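Local coordinates for pullulanase (Bacillus acidopullulyticus, PDB 2WAN), which hydrolyses the alpha-1,6-glucosidic linkages of pullulan and probably those at the branch points of related starch polysaccharides, at residues T426-N429 / P430-V434; T532-K535 / Q536-S540. All blocks are in the same frame, centred on the assembly; numbering follows the deposited sequence. Where two conformers were deposited one is given.

Contact 1 of 2, residues T426-N429 / P430-V434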
ATOM      1  N   THR A 426     -17.970  -8.791   9.022  1.00 18.95           N
ATOM      2  CA  THR A 426     -16.759  -9.430   8.518  1.00 21.45           C
ATOM      3  C   THR A 426     -17.155 -10.847   8.126  1.00 22.82           C
ATOM      4  O   THR A 426     -17.467 -11.668   8.998  1.00 24.41           O
ATOM      5  CB  THR A 426     -15.662  -9.479   9.605  1.00 22.81           C
ATOM      6  OG1 THR A 426     -16.241  -9.888  10.859  1.00 20.63           O
ATOM      7  CG2 THR A 426     -15.040  -8.090   9.809  1.00 17.92           C
ATOM      8  N   PRO A 427     -17.175 -11.143   6.817  1.00 20.30           N
ATOM      9  CA  PRO A 427     -17.607 -12.475   6.394  1.00 15.86           C
ATOM     10  C   PRO A 427     -16.517 -13.537   6.584  1.00 14.51           C
ATOM     11  O   PRO A 427     -15.405 -13.218   7.014  1.00 15.14           O
ATOM     12  CB  PRO A 427     -17.898 -12.280   4.911  1.00 16.72           C
ATOM     13  CG  PRO A 427     -16.879 -11.286   4.500  1.00 15.52           C
ATOM     14  CD  PRO A 427     -16.824 -10.299   5.658  1.00 17.63           C
ATOM     15  N   ALA A 428     -16.847 -14.789   6.254  1.00 14.08           N
ATOM     16  CA  ALA A 428     -15.909 -15.912   6.462  1.00 14.43           C
ATOM     17  C   ALA A 428     -14.625 -15.772   5.645  1.00 14.60           C
ATOM     18  O   ALA A 428     -13.550 -16.178   6.095  1.00 15.12           O
ATOM     19  CB  ALA A 428     -16.595 -17.247   6.178  1.00 17.21           C
ATOM     20  N   ASN A 429     -14.735 -15.187   4.452  1.00 12.37           N
ATOM     21  CA  ASN A 429     -13.600 -15.083   3.545  1.00 11.13           C
ATOM     22  C   ASN A 429     -13.741 -13.798   2.730  1.00 10.51           C
ATOM     23  O   ASN A 429     -14.861 -13.390   2.452  1.00 11.92           O
ATOM     24  CB  ASN A 429     -13.559 -16.297   2.603  1.00 11.18           C
ATOM     25  CG  ASN A 429     -12.254 -16.395   1.850  1.00 13.43           C
ATOM     26  OD1 ASN A 429     -12.046 -15.731   0.817  1.00 12.02           O
ATOM     27  ND2 ASN A 429     -11.332 -17.196   2.387  1.00 14.11           N
ATOM     28  N   PRO A 430     -12.622 -13.163   2.348  1.00 10.53           N
ATOM     29  CA  PRO A 430     -12.754 -11.926   1.540  1.00 11.10           C
ATOM     30  C   PRO A 430     -13.556 -12.078   0.247  1.00 10.05           C
ATOM     31  O   PRO A 430     -14.175 -11.094  -0.200  1.00  9.67           O
ATOM     32  CB  PRO A 430     -11.310 -11.555   1.231  1.00 11.11           C
ATOM     33  CG  PRO A 430     -10.566 -12.053   2.483  1.00 11.54           C
ATOM     34  CD  PRO A 430     -11.231 -13.353   2.830  1.00 10.01           C
ATOM     35  N   VAL A 431     -13.563 -13.279  -0.348  1.00 10.06           N
ATOM     36  CA  VAL A 431     -14.329 -13.498  -1.597  1.00  9.11           C
ATOM     37  C   VAL A 431     -15.843 -13.351  -1.419  1.00 10.28           C
ATOM     38  O   VAL A 431     -16.582 -13.326  -2.410  1.00 10.84           O
ATOM     39  CB  VAL A 431     -14.028 -14.864  -2.293  1.00  9.59           C
ATOM     40  CG1 VAL A 431     -12.531 -14.977  -2.662  1.00 11.25           C
ATOM     41  CG2 VAL A 431     -14.488 -16.070  -1.468  1.00  8.17           C
ATOM     42  N   ASP A 432     -16.287 -13.243  -0.163  1.00  9.17           N
ATOM     43  CA  ASP A 432     -17.687 -13.047   0.177  1.00  9.61           C
ATOM     44  C   ASP A 432     -18.088 -11.569   0.214  1.00  9.30           C
ATOM     45  O   ASP A 432     -19.264 -11.260   0.474  1.00 10.96           O
ATOM     46  CB  ASP A 432     -18.008 -13.689   1.539  1.00  8.80           C
ATOM     47  CG  ASP A 432     -17.797 -15.205   1.526  1.00 13.85           C
ATOM     48  OD1 ASP A 432     -18.011 -15.825   0.466  1.00 12.15           O
ATOM     49  OD2 ASP A 432     -17.400 -15.753   2.564  1.00 13.91           O
ATOM     50  N   GLU A 433     -17.140 -10.670  -0.034  1.00 10.06           N
ATOM     51  CA  GLU A 433     -17.469  -9.231  -0.069  1.00  9.41           C
ATOM     52  C   GLU A 433     -17.727  -8.761  -1.495  1.00 10.95           C
ATOM     53  O   GLU A 433     -17.136  -9.275  -2.429  1.00 10.59           O
ATOM     54  CB  GLU A 433     -16.351  -8.385   0.556  1.00 11.78           C
ATOM     55  CG  GLU A 433     -16.161  -8.675   2.053  1.00 13.11           C
ATOM     56  CD  GLU A 433     -15.524  -7.552   2.833  1.00 14.68           C
ATOM     57  OE1 GLU A 433     -14.851  -6.687   2.231  1.00 12.87           O
ATOM     58  OE2 GLU A 433     -15.707  -7.536   4.080  1.00 13.33           O
ATOM     59  N   VAL A 434     -18.655  -7.814  -1.642  1.00  9.12           N
ATOM     60  CA  VAL A 434     -18.792  -7.035  -2.886  1.00  9.27           C
ATOM     61  C   VAL A 434     -18.599  -5.582  -2.469  1.00 10.41           C
ATOM     62  O   VAL A 434     -19.469  -4.981  -1.811  1.00 11.27           O
ATOM     63  CB  VAL A 434     -20.153  -7.227  -3.578  1.00  9.33           C
ATOM     64  CG1 VAL A 434     -20.110  -6.532  -4.951  1.00  9.75           C
ATOM     65  CG2 VAL A 434     -20.437  -8.709  -3.782  1.00 11.45           C
TER
HETATM   66  O   HOH W   1     -19.384 -15.363   5.352  1.00 24.80           O

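Contact 2 of 2, residues T532-K535 / Q536-S540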
ATOM      1  N   THR A 532     -18.269  11.019  17.030  1.00  9.59           N
ATOM      2  CA  THR A 532     -19.608  10.460  17.161  1.00 11.08           C
ATOM      3  C   THR A 532     -20.272  10.236  15.799  1.00 10.48           C
ATOM      4  O   THR A 532     -20.893   9.194  15.570  1.00  9.81           O
ATOM      5  CB  THR A 532     -20.481  11.379  18.024  1.00 10.15           C
ATOM      6  OG1 THR A 532     -19.851  11.494  19.310  1.00 11.13           O
ATOM      7  CG2 THR A 532     -21.895  10.790  18.181  1.00 13.57           C
ATOM      8  N   GLU A 533     -20.111  11.203  14.893  1.00 10.31           N
ATOM      9  CA  GLU A 533     -20.798  11.124  13.608  1.00  9.01           C
ATOM     10  C   GLU A 533     -20.250  10.042  12.704  1.00 10.56           C
ATOM     11  O   GLU A 533     -21.020   9.394  12.014  1.00  9.31           O
ATOM     12  CB  GLU A 533     -20.852  12.488  12.901  1.00 10.46           C
ATOM     13  CG  GLU A 533     -21.780  13.460  13.697  1.00  9.62           C
ATOM     14  CD  GLU A 533     -21.675  14.910  13.272  1.00 12.41           C
ATOM     15  OE1 GLU A 533     -21.069  15.190  12.221  1.00 12.57           O
ATOM     16  OE2 GLU A 533     -22.207  15.795  14.001  1.00 13.50           O
ATOM     17  N   LEU A 534     -18.937   9.827  12.730  1.00  9.46           N
ATOM     18  CA  LEU A 534     -18.365   8.728  11.952  1.00  8.90           C
ATOM     19  C   LEU A 534     -18.778   7.391  12.549  1.00  9.38           C
ATOM     20  O   LEU A 534     -19.102   6.449  11.817  1.00 10.42           O
ATOM     21  CB  LEU A 534     -16.843   8.863  11.832  1.00  8.87           C
ATOM     22  CG  LEU A 534     -16.092   7.738  11.077  1.00  8.09           C
ATOM     23  CD1 LEU A 534     -16.675   7.451   9.668  1.00  8.78           C
ATOM     24  CD2 LEU A 534     -14.598   8.020  10.986  1.00 11.96           C
ATOM     25  N   LYS A 535     -18.797   7.313  13.879  1.00  9.35           N
ATOM     26  CA  LYS A 535     -19.323   6.095  14.507  1.00  9.98           C
ATOM     27  C   LYS A 535     -20.771   5.856  14.091  1.00 10.07           C
ATOM     28  O   LYS A 535     -21.157   4.711  13.880  1.00 10.56           O
ATOM     29  CB  LYS A 535     -19.204   6.143  16.046  1.00  9.74           C
ATOM     30  CG  LYS A 535     -17.782   6.053  16.550  1.00  9.70           C
ATOM     31  CD  LYS A 535     -17.717   6.217  18.087  1.00  8.25           C
ATOM     32  CE  LYS A 535     -16.276   6.022  18.557  1.00  9.61           C
ATOM     33  NZ  LYS A 535     -16.116   6.410  20.001  1.00  9.49           N
ATOM     34  N   GLN A 536     -21.578   6.927  13.981  1.00  9.37           N
ATOM     35  CA  GLN A 536     -22.976   6.772  13.571  1.00  9.67           C
ATOM     36  C   GLN A 536     -23.076   6.268  12.142  1.00  9.64           C
ATOM     37  O   GLN A 536     -23.943   5.457  11.846  1.00  9.86           O
ATOM     38  CB  GLN A 536     -23.757   8.081  13.748  1.00 10.84           C
ATOM     39  CG  GLN A 536     -23.968   8.407  15.222  1.00 11.70           C
ATOM     40  CD  GLN A 536     -24.603   9.773  15.433  1.00 15.60           C
ATOM     41  OE1 GLN A 536     -23.966  10.807  15.253  1.00 14.98           O
ATOM     42  NE2 GLN A 536     -25.859   9.773  15.840  1.00 27.55           N
ATOM     43  N   LEU A 537     -22.187   6.743  11.266  1.00  8.20           N
ATOM     44  CA  LEU A 537     -22.127   6.201   9.886  1.00  7.98           C
ATOM     45  C   LEU A 537     -21.901   4.675   9.912  1.00  9.89           C
ATOM     46  O   LEU A 537     -22.629   3.901   9.268  1.00 10.64           O
ATOM     47  CB  LEU A 537     -21.030   6.893   9.069  1.00  6.75           C
ATOM     48  CG  LEU A 537     -20.749   6.410   7.628  1.00  8.31           C
ATOM     49  CD1 LEU A 537     -20.043   7.512   6.831  1.00  7.04           C
ATOM     50  CD2 LEU A 537     -19.867   5.152   7.571  1.00 10.85           C
ATOM     51  N   ILE A 538     -20.875   4.265  10.647  1.00 10.80           N
ATOM     52  CA  ILE A 538     -20.505   2.847  10.759  1.00  9.81           C
ATOM     53  C   ILE A 538     -21.639   2.037  11.396  1.00  9.29           C
ATOM     54  O   ILE A 538     -22.004   0.969  10.896  1.00  8.41           O
ATOM     55  CB  ILE A 538     -19.179   2.717  11.539  1.00  8.31           C
ATOM     56  CG1 ILE A 538     -18.051   3.366  10.731  1.00  8.85           C
ATOM     57  CG2 ILE A 538     -18.853   1.231  11.901  1.00  9.61           C
ATOM     58  CD1 ILE A 538     -16.823   3.726  11.589  1.00  9.36           C
ATOM     59  N   GLN A 539     -22.205   2.559  12.476  1.00  8.40           N
ATOM     60  CA  GLN A 539     -23.345   1.915  13.137  1.00 11.42           C
ATOM     61  C   GLN A 539     -24.515   1.686  12.180  1.00 10.78           C
ATOM     62  O   GLN A 539     -25.136   0.594  12.165  1.00  9.78           O
ATOM     63  CB  GLN A 539     -23.783   2.770  14.334  1.00 11.15           C
ATOM     64  CG  GLN A 539     -24.918   2.217  15.155  1.00 16.40           C
ATOM     65  CD  GLN A 539     -25.241   3.130  16.330  1.00 18.07           C
ATOM     66  OE1 GLN A 539     -25.271   4.369  16.199  1.00 16.38           O
ATOM     67  NE2 GLN A 539     -25.506   2.528  17.474  1.00 19.26           N
ATOM     68  N   SER A 540     -24.816   2.711  11.384  1.00 10.21           N
ATOM     69  CA  SER A 540     -25.935   2.678  10.443  0.50 10.13           C
ATOM     70  C   SER A 540     -25.748   1.601   9.386  1.00  9.72           C
ATOM     71  O   SER A 540     -26.665   0.848   9.088  1.00 10.40           O
ATOM     72  CB  SER A 540     -26.090   4.032   9.732  0.50  6.92           C
ATOM     73  OG  SER A 540     -27.146   3.985   8.780  0.50  9.01           O
TER

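Contact 1 of 2, residues T426-N429 / P430-V434
Asn429 and Val431 are joined by an almost straight hydrogen bond: Val431 N reaches Asn429 OD1 over 3.1 Å at an N-H...O angle of 176°, in the carbonyl plane and on a lone pair. With CG anti to the backbone N (chi1 -168°), the amide folds forward over Pro430, whose imide nitrogen has no hydrogen and so leaves Asn429 OD1 to the N-H of Val431. A second bond runs through the backbone, Asp432 N to Asn429 O at 3.0 Å. Asp432 answers with a weak bond from Asn429 N to its OD2, 3.3 Å long; a water that accepts from Ala428 N gives a weak bond to Asp432 OD2, while Asp432 OD1 forms a salt bridge with Arg831. In van der Waals contact, the Val431 CG2 methyl lies 3.4 Å from Asn429 OD1, the oxygen its own N grips. The apolar contacts are Pro427 CB on Asp432 CB at 3.7 Å and Pro427 CG on Glu433 CG at 3.6 Å. An alanine in place of Asn429 would probably leave Val431 N without its acceptor and the start of the 3-10 segment less firmly fixed. Asparagine before proline, bonded two residues on, makes an Asx-Pro turn, here opening 3-10 segment 430-432 before the first barrel strand, 435-438.

Contact 2 of 2, residues T532-K535 / Q536-S540
The Thr532 CG2 methyl stands over one face of the Gln536 amide near its oxygen, 3.6 Å from Gln536 OE1, and the same oxygen end approaches Glu533, whose CG is 3.8 Å from Gln536 OE1. The Glu533 carboxylate is turned 42° from this amide and directed to Thr523. With CG beside its own backbone N (chi1 -70°) and the chain extended beyond, Gln536 runs back along the helix, bringing its CG within 3.2 Å of Thr532 O; a long flexible residue suits this partly exposed side. The inner side is aliphatic: Ile538 CD1 rests 4.1 Å from Leu534 CG, one turn earlier, and both side chains meet Tyr614 of helix 597-614. Leu534 CD1 also nears Leu537 CD1, at 4.4 Å. Lysine suits position 535 because its extended chain carries NZ to Glu613 and Asp415, a pair of carboxylates that would probably keep it charged. Four backbone bonds link 532-535 to 536-540, from Gln536 N to Thr532 O through Gln539 N to Lys535 O, the last at 2.8 Å and 166°. Such i to i+4 bonding, with an aliphatic side facing helix 597-614 and a polar side largely covered by loops, including 414-417, fits a helix of the (beta/alpha)8 barrel, here 529-543 between barrel strands 485-488 and 547-552.

From the N terminus, the chain passes residues 414-417 before it reaches contact 1, a local turn closed within 426-434 just ahead of strand 435-438. It then runs through helix 474-481 and strand 485-488 to contact 2, which lies wholly inside helix 529-543. The two follow in series, neither nesting nor crossing, with centres 22 Å apart and nearest atoms about 10 Å apart. Contact 1 lies at the entry to the barrel, where Pro430 touches strands 647-650 and 773-777 and Val434 bonds to Thr484. Contact 2 belongs to the outer layer: it packs on helix 597-614 and, through Thr414, Asp415 and Ala417, is bonded to the chain that leads toward contact 1.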